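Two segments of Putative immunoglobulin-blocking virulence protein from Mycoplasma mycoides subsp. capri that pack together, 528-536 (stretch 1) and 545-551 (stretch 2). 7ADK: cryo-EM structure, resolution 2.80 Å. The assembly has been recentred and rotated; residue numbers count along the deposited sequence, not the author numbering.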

# COMPACT_ATOMS: atom_id res chain seq x y z
N ILE A 528 -3.41 -23.26 -22.49
CA ILE A 528 -3.71 -22.28 -21.44
C ILE A 528 -3.97 -20.94 -22.14
O ILE A 528 -3.19 -20.52 -22.99
CB ILE A 528 -2.58 -22.14 -20.39
CG1 ILE A 528 -2.06 -23.48 -19.83
CG2 ILE A 528 -3.07 -21.30 -19.20
CD1 ILE A 528 -0.92 -24.10 -20.62
N ASN A 529 -5.07 -20.28 -21.81
CA ASN A 529 -5.51 -19.07 -22.48
C ASN A 529 -4.56 -17.90 -22.21
O ASN A 529 -4.34 -17.48 -21.07
CB ASN A 529 -6.95 -18.73 -22.08
CG ASN A 529 -7.54 -17.61 -22.90
OD1 ASN A 529 -7.07 -17.26 -23.97
ND2 ASN A 529 -8.59 -17.00 -22.41
N THR A 530 -4.01 -17.40 -23.31
CA THR A 530 -2.94 -16.39 -23.41
C THR A 530 -3.37 -15.17 -24.22
O THR A 530 -2.75 -14.11 -24.19
CB THR A 530 -1.74 -17.09 -24.05
OG1 THR A 530 -0.60 -16.28 -23.98
CG2 THR A 530 -2.00 -17.50 -25.50
N ILE A 531 -4.47 -15.33 -24.95
CA ILE A 531 -5.31 -14.27 -25.53
C ILE A 531 -6.15 -13.69 -24.37
O ILE A 531 -5.92 -14.06 -23.23
CB ILE A 531 -6.10 -14.89 -26.71
CG1 ILE A 531 -5.12 -15.40 -27.78
CG2 ILE A 531 -7.11 -13.95 -27.37
CD1 ILE A 531 -5.71 -16.31 -28.84
N ASP A 532 -7.09 -12.78 -24.58
CA ASP A 532 -7.86 -12.16 -23.49
C ASP A 532 -6.96 -11.38 -22.51
O ASP A 532 -7.17 -11.35 -21.30
CB ASP A 532 -8.82 -13.17 -22.82
CG ASP A 532 -9.86 -13.84 -23.71
OD1 ASP A 532 -9.91 -13.61 -24.94
OD2 ASP A 532 -10.62 -14.68 -23.17
N TYR A 533 -5.91 -10.76 -23.05
CA TYR A 533 -4.96 -9.88 -22.37
C TYR A 533 -5.42 -8.42 -22.47
O TYR A 533 -5.38 -7.82 -23.55
CB TYR A 533 -3.59 -10.09 -23.01
CG TYR A 533 -2.52 -9.13 -22.56
CD1 TYR A 533 -1.81 -9.37 -21.38
CD2 TYR A 533 -2.19 -8.03 -23.36
CE1 TYR A 533 -0.73 -8.55 -21.03
CE2 TYR A 533 -1.11 -7.20 -23.02
CZ TYR A 533 -0.36 -7.48 -21.87
OH TYR A 533 0.71 -6.71 -21.55
N ASN A 534 -5.85 -7.85 -21.35
CA ASN A 534 -6.60 -6.60 -21.29
C ASN A 534 -5.95 -5.58 -20.34
O ASN A 534 -6.65 -4.93 -19.55
CB ASN A 534 -8.08 -6.91 -21.00
CG ASN A 534 -8.83 -7.57 -22.13
OD1 ASN A 534 -8.52 -7.45 -23.29
ND2 ASN A 534 -9.86 -8.26 -21.84
N VAL A 535 -4.63 -5.40 -20.40
CA VAL A 535 -3.90 -4.42 -19.57
C VAL A 535 -3.47 -3.21 -20.40
O VAL A 535 -2.81 -3.33 -21.43
CB VAL A 535 -2.74 -5.05 -18.77
CG1 VAL A 535 -3.16 -6.34 -18.08
CG2 VAL A 535 -1.51 -5.37 -19.59
N SER A 536 -3.86 -2.01 -19.97
CA SER A 536 -3.41 -0.74 -20.53
C SER A 536 -3.47 0.41 -19.52
O SER A 536 -4.31 0.42 -18.62
CB SER A 536 -4.18 -0.35 -21.80
OG SER A 536 -5.44 0.20 -21.53
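Stretch 2, residues 545-551: ITTRITF

The contact is held first by two well-formed hydrogen bonds that both belong to Arg 548. Its backbone N donates to Asp 532 O at 3.1 Å with an angle of 162°, and its side-chain NE donates to Thr 530 O at 3.0 Å with an angle of 151°. A weak bond from Arg 548 NH2 reaches the same carbonyl, Thr 530 O, at 3.4 Å, so one acceptor receives two donors from the guanidinium. The third strong bond runs the other way: Asn 534 N donates to Thr 547 OG1 at 3.0 Å, nearly straight at 173°. A threonine hydroxyl here takes the place of a backbone carbonyl as acceptor, and the same OG1 makes a weak bond of 3.3 Å to Arg 548 O within its own stretch. Farther along, Asn 534 ND2 makes a weak bond to Thr 546 O at 3.5 Å.

These bonds fix the direction. As stretch 1 advances from Thr 530 through Asp 532 to Asn 534, its partners step back from Arg 548 to Thr 547, Thr 546 and Ile 545, so the segments pass in opposite senses, obliquely and not as paired strands. The CA atoms of Asn 534 and Thr 547 lie 5.0 Å apart, the closest register. Stretch 2 is a short strand at Thr 547 and Arg 548, extended on both sides of it; no regular helix or strand is assigned in stretch 1. Asp 532, at phi/psi 61/35, breaks any extended run, yet its carbonyl still meets the strand: besides accepting from Arg 548 N, Asp 532 O lies 3.6 Å from Thr 547 CA in a CA-H...O contact. Within stretch 1, Asn 529 ND2 donates to Asp 532 OD2 at 3.2 Å, linking two side chains across the intervening residues.

Around this polar frame, Arg 548 supplies the largest covered area, 116 of the 431 Å² buried in all. Its CB points toward stretch 1, and its aliphatic part runs over backbone carbonyls, with CB 3.7 Å from Asn 529 O and CG 3.3 Å from Ile 531 O. The guanidinium then sits between two side chains: Thr 530 OG1 is over one face, 3.9 Å from Arg 548 NH2, and Tyr 533 CD1 is over the opposite face, 3.8 Å from Arg 548 CZ. The Tyr 533 ring lies alongside the arginine, with Tyr 533 CE1 4.2 Å from Thr 550 OG1, which is at the ring's edge.

Val 535 and Ile 545 are covered less than Asn 534 and Thr 547. Val 535 CG1 rests 3.8 Å from Thr 547 OG1, and Ile 545 CG2 lies 3.6 Å from Asn 534 O. The CB atoms of Asn 534 and Thr 547 approach to 4.1 Å. Ile 549 points away and adds nothing to the contact. The rule to read from it is economical: backbone carbonyls of an irregular segment can be met by one arginine through both its main chain and its side chain, while a neighbouring threonine hydroxyl receives the amide of Asn 534.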

# COMPACT_ATOMS: atom_id res chain seq x y z
N ILE A 545 -11.33 -4.53 -14.10
CA ILE A 545 -11.01 -5.03 -15.44
C ILE A 545 -10.47 -6.45 -15.31
O ILE A 545 -9.66 -6.72 -14.43
CB ILE A 545 -10.01 -4.09 -16.16
CG1 ILE A 545 -10.54 -2.66 -16.34
CG2 ILE A 545 -9.55 -4.64 -17.51
CD1 ILE A 545 -11.78 -2.51 -17.23
N THR A 546 -10.91 -7.36 -16.17
CA THR A 546 -10.53 -8.77 -16.13
C THR A 546 -9.58 -9.13 -17.26
O THR A 546 -9.76 -8.70 -18.39
CB THR A 546 -11.78 -9.66 -16.12
OG1 THR A 546 -12.59 -9.32 -15.01
CG2 THR A 546 -11.46 -11.14 -15.95
N THR A 547 -8.54 -9.90 -16.97
CA THR A 547 -7.47 -10.24 -17.91
C THR A 547 -6.81 -11.57 -17.55
O THR A 547 -6.87 -12.00 -16.40
CB THR A 547 -6.45 -9.10 -17.98
OG1 THR A 547 -5.39 -9.37 -18.86
CG2 THR A 547 -5.83 -8.76 -16.64
N ARG A 548 -6.16 -12.23 -18.50
CA ARG A 548 -5.26 -13.36 -18.19
C ARG A 548 -4.04 -12.90 -17.39
O ARG A 548 -3.51 -11.82 -17.63
CB ARG A 548 -4.93 -14.16 -19.46
CG ARG A 548 -4.05 -13.49 -20.52
CD ARG A 548 -2.55 -13.48 -20.25
NE ARG A 548 -1.80 -13.21 -21.48
CZ ARG A 548 -0.53 -12.91 -21.60
NH1 ARG A 548 0.27 -12.88 -20.60
NH2 ARG A 548 -0.05 -12.61 -22.76
N ILE A 549 -3.58 -13.73 -16.46
CA ILE A 549 -2.40 -13.44 -15.63
C ILE A 549 -1.12 -13.53 -16.47
O ILE A 549 -0.96 -14.43 -17.30
CB ILE A 549 -2.34 -14.33 -14.38
CG1 ILE A 549 -3.52 -14.14 -13.44
CG2 ILE A 549 -1.07 -14.10 -13.56
CD1 ILE A 549 -3.87 -15.40 -12.67
N THR A 550 -0.17 -12.62 -16.24
CA THR A 550 1.22 -12.77 -16.70
C THR A 550 2.03 -13.43 -15.59
O THR A 550 2.07 -12.95 -14.46
CB THR A 550 1.85 -11.41 -17.04
OG1 THR A 550 1.21 -10.87 -18.16
CG2 THR A 550 3.32 -11.51 -17.41
N PHE A 551 2.70 -14.53 -15.92
CA PHE A 551 3.56 -15.25 -15.00
C PHE A 551 5.01 -15.15 -15.42
O PHE A 551 5.40 -15.66 -16.47
CB PHE A 551 3.12 -16.71 -14.96
CG PHE A 551 1.71 -16.94 -14.46
CD1 PHE A 551 1.47 -17.04 -13.09
CD2 PHE A 551 0.66 -17.11 -15.37
CE1 PHE A 551 0.18 -17.33 -12.63
CE2 PHE A 551 -0.63 -17.39 -14.91
CZ PHE A 551 -0.87 -17.50 -13.53